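PDB 5BN4: V-type ATP synthase alpha chain from Nanoarchaeum equitans Kin4-M, which forms the alpha chain (subunit A) of a V-type ATP synthase, built around a P-loop nucleotide-binding domain of the ATP synthase alpha/beta family. Local coordinates for residues I246-G251 with V315-D320. Numbering follows the deposited sequence.
Sequences IYIGCG and VVVNAD. With ANP (phosphoaminophosphonic acid-adenylate ester), chain C.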
loop_
_atom_site.group_PDB
_atom_site.type_symbol
_atom_site.label_atom_id
_atom_site.label_comp_id
_atom_site.label_asym_id
_atom_site.label_seq_id
_atom_site.Cartn_x
_atom_site.Cartn_y
_atom_site.Cartn_z
ATOM N N ILE A 246 -39.164 7.919 -5.626
ATOM C CA ILE A 246 -38.356 9.051 -5.186
ATOM C C ILE A 246 -36.928 8.929 -5.701
ATOM O O ILE A 246 -36.211 7.999 -5.337
ATOM C CB ILE A 246 -38.310 9.144 -3.653
ATOM C CG1 ILE A 246 -39.723 9.243 -3.077
ATOM C CG2 ILE A 246 -37.469 10.333 -3.218
ATOM C CD1 ILE A 246 -39.754 9.281 -1.567
ATOM N N TYR A 247 -36.514 9.865 -6.550
ATOM C CA TYR A 247 -35.143 9.856 -7.048
ATOM C C TYR A 247 -34.317 10.972 -6.418
ATOM O O TYR A 247 -34.593 12.155 -6.618
ATOM C CB TYR A 247 -35.088 9.951 -8.576
ATOM C CG TYR A 247 -33.771 9.466 -9.147
ATOM C CD1 TYR A 247 -32.674 10.312 -9.232
ATOM C CD2 TYR A 247 -33.618 8.155 -9.578
ATOM C CE1 TYR A 247 -31.467 9.870 -9.740
ATOM C CE2 TYR A 247 -32.414 7.706 -10.088
ATOM C CZ TYR A 247 -31.342 8.567 -10.166
ATOM O OH TYR A 247 -30.141 8.123 -10.674
ATOM N N ILE A 248 -33.303 10.576 -5.656
ATOM C CA ILE A 248 -32.433 11.517 -4.965
ATOM C C ILE A 248 -31.132 11.712 -5.733
ATOM O O ILE A 248 -30.350 10.773 -5.902
ATOM C CB ILE A 248 -32.099 11.029 -3.541
ATOM C CG1 ILE A 248 -33.382 10.718 -2.767
ATOM C CG2 ILE A 248 -31.252 12.058 -2.801
ATOM C CD1 ILE A 248 -33.139 10.160 -1.379
ATOM N N GLY A 249 -30.910 12.935 -6.203
ATOM C CA GLY A 249 -29.667 13.286 -6.862
ATOM C C GLY A 249 -28.654 13.757 -5.838
ATOM O O GLY A 249 -28.560 14.950 -5.545
ATOM N N CYS A 250 -27.897 12.813 -5.291
ATOM C CA CYS A 250 -26.970 13.104 -4.204
ATOM C C CYS A 250 -25.555 13.359 -4.717
ATOM O O CYS A 250 -24.807 12.420 -4.993
ATOM C CB CYS A 250 -26.966 11.956 -3.191
ATOM S SG CYS A 250 -26.128 12.325 -1.632
ATOM N N GLY A 251 -25.201 14.633 -4.846
ATOM C CA GLY A 251 -23.853 15.028 -5.213
ATOM C C GLY A 251 -23.405 14.568 -6.586
ATOM O O GLY A 251 -22.242 14.213 -6.773
ATOM N N VAL A 315 -43.410 2.418 -1.773
ATOM C CA VAL A 315 -42.505 3.494 -2.160
ATOM C C VAL A 315 -41.107 2.957 -2.455
ATOM O O VAL A 315 -40.612 2.073 -1.755
ATOM C CB VAL A 315 -42.389 4.546 -1.037
ATOM C CG1 VAL A 315 -41.678 5.791 -1.538
ATOM C CG2 VAL A 315 -43.763 4.898 -0.497
ATOM N N VAL A 316 -40.473 3.493 -3.493
ATOM C CA VAL A 316 -39.090 3.147 -3.800
ATOM C C VAL A 316 -38.205 4.396 -3.793
ATOM O O VAL A 316 -38.601 5.454 -4.282
ATOM C CB VAL A 316 -38.963 2.386 -5.144
ATOM C CG1 VAL A 316 -39.460 3.236 -6.302
ATOM C CG2 VAL A 316 -37.526 1.939 -5.378
ATOM N N VAL A 317 -37.016 4.269 -3.214
ATOM C CA VAL A 317 -36.075 5.380 -3.140
ATOM C C VAL A 317 -34.754 5.024 -3.816
ATOM O O VAL A 317 -34.085 4.068 -3.426
ATOM C CB VAL A 317 -35.807 5.803 -1.673
ATOM C CG1 VAL A 317 -34.619 6.747 -1.591
ATOM C CG2 VAL A 317 -37.044 6.447 -1.064
ATOM N N ASN A 318 -34.390 5.797 -4.837
ATOM C CA ASN A 318 -33.103 5.642 -5.506
ATOM C C ASN A 318 -32.130 6.739 -5.085
ATOM O O ASN A 318 -32.394 7.924 -5.291
ATOM C CB ASN A 318 -33.280 5.663 -7.026
ATOM C CG ASN A 318 -34.215 4.577 -7.522
ATOM O OD1 ASN A 318 -35.434 4.750 -7.535
ATOM N ND2 ASN A 318 -33.646 3.450 -7.940
ATOM N N ALA A 319 -31.007 6.343 -4.494
ATOM C CA ALA A 319 -30.013 7.300 -4.020
ATOM C C ALA A 319 -28.747 7.268 -4.872
ATOM O O ALA A 319 -27.951 6.332 -4.788
ATOM C CB ALA A 319 -29.678 7.037 -2.556
ATOM N N ASP A 320 -28.564 8.304 -5.685
ATOM C CA ASP A 320 -27.441 8.365 -6.614
ATOM C C ASP A 320 -26.600 9.621 -6.391
ATOM O O ASP A 320 -26.973 10.705 -6.836
ATOM C CB ASP A 320 -27.956 8.321 -8.057
ATOM C CG ASP A 320 -26.844 8.433 -9.084
ATOM O OD1 ASP A 320 -25.701 8.031 -8.781
ATOM O OD2 ASP A 320 -27.119 8.921 -10.202
HETATM P PG ANP C . -23.129 7.966 -12.930
HETATM O O1G ANP C . -23.667 8.845 -14.104
HETATM O O2G ANP C . -24.029 8.199 -11.638
HETATM O O3G ANP C . -21.686 8.353 -12.575
HETATM P PB ANP C . -22.053 5.678 -14.167
HETATM O O1B ANP C . -21.771 4.275 -13.556
HETATM O O2B ANP C . -20.741 6.501 -14.085
HETATM N N3B ANP C . -23.315 6.379 -13.311
HETATM P PA ANP C . -23.794 6.026 -16.315
HETATM O O1A ANP C . -24.963 5.516 -15.444
HETATM O O2A ANP C . -23.833 7.596 -16.326
HETATM O O3A ANP C . -22.444 5.464 -15.639
HETATM O "O5'" ANP C . -23.857 5.438 -17.760
HETATM C "C5'" ANP C . -22.648 5.361 -18.524
HETATM C "C4'" ANP C . -22.966 4.899 -19.928
HETATM O "O4'" ANP C . -23.513 3.631 -19.920
HETATM C "C3'" ANP C . -23.946 5.858 -20.592
HETATM O "O3'" ANP C . -23.359 6.597 -21.553
HETATM C "C2'" ANP C . -24.996 4.999 -21.182
HETATM O "O2'" ANP C . -25.189 5.195 -22.546
HETATM C "C1'" ANP C . -24.527 3.593 -20.899
HETATM N N9 ANP C . -25.597 2.691 -20.470
HETATM C C8 ANP C . -25.848 2.298 -19.210
HETATM N N7 ANP C . -26.885 1.487 -19.197
HETATM C C5 ANP C . -27.340 1.327 -20.437
HETATM C C6 ANP C . -28.380 0.601 -21.006
HETATM N N6 ANP C . -29.229 -0.195 -20.170
HETATM N N1 ANP C . -28.584 0.645 -22.332
HETATM C C2 ANP C . -27.794 1.389 -23.144
HETATM N N3 ANP C . -26.770 2.109 -22.623
HETATM C C4 ANP C . -26.522 2.095 -21.283
#
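Two neighbouring parallel strands of the central sheet of the nucleotide-binding domain pair here, and the end of strand 315-320 reaches the bound ANP. This strand ends in Asp320, a position consistent with the Walker B aspartate of P-loop folds. Ile246 N donates to Val316 O, and Asn318 N returns a bond to Ile246 O at 2.9 Å. Ile248 repeats the pattern with Asn318 O and Asp320 N. The last bond, Cys250 N to Asp320 O, is bent (138°), with the donor above the carbonyl plane.

On one face of the sheet, CG2 of Val317 lies against CB of Ile246, and its CG1 meets CD1 of Ile248 at 3.7 Å. Helix 292-309 covers this side. On the other face, Tyr247 reaches over strand 315-320. With CG anti to the backbone N (chi1 -160°), its ring extends along the sheet toward Asp320. CD2 rests on CB of Asn318 at 3.6 Å, and Asn318 O lies over one ring face. Asn318 ND2 bonds to Asn233 of helix 229-239.

Tyr247 OH gives a long hydrogen bond to OD2 of Asp320 (3.2 Å). It arrives on the anti side, 30° out of the carboxylate plane. The same OD2 also bonds to Thr230 OG1 of the probable P-loop. Asp320 OD1 and ANP O2G, two acceptor oxygens, come within 3.3 Å; a magnesium ion about 4 Å from the side chain probably offsets their repulsion. Two hydroxyls thus grip one carboxylate oxygen, which should restrain the rotation of the group. Tyr247 thereby positions a carboxylate that lies near the magnesium ion and the gamma phosphate.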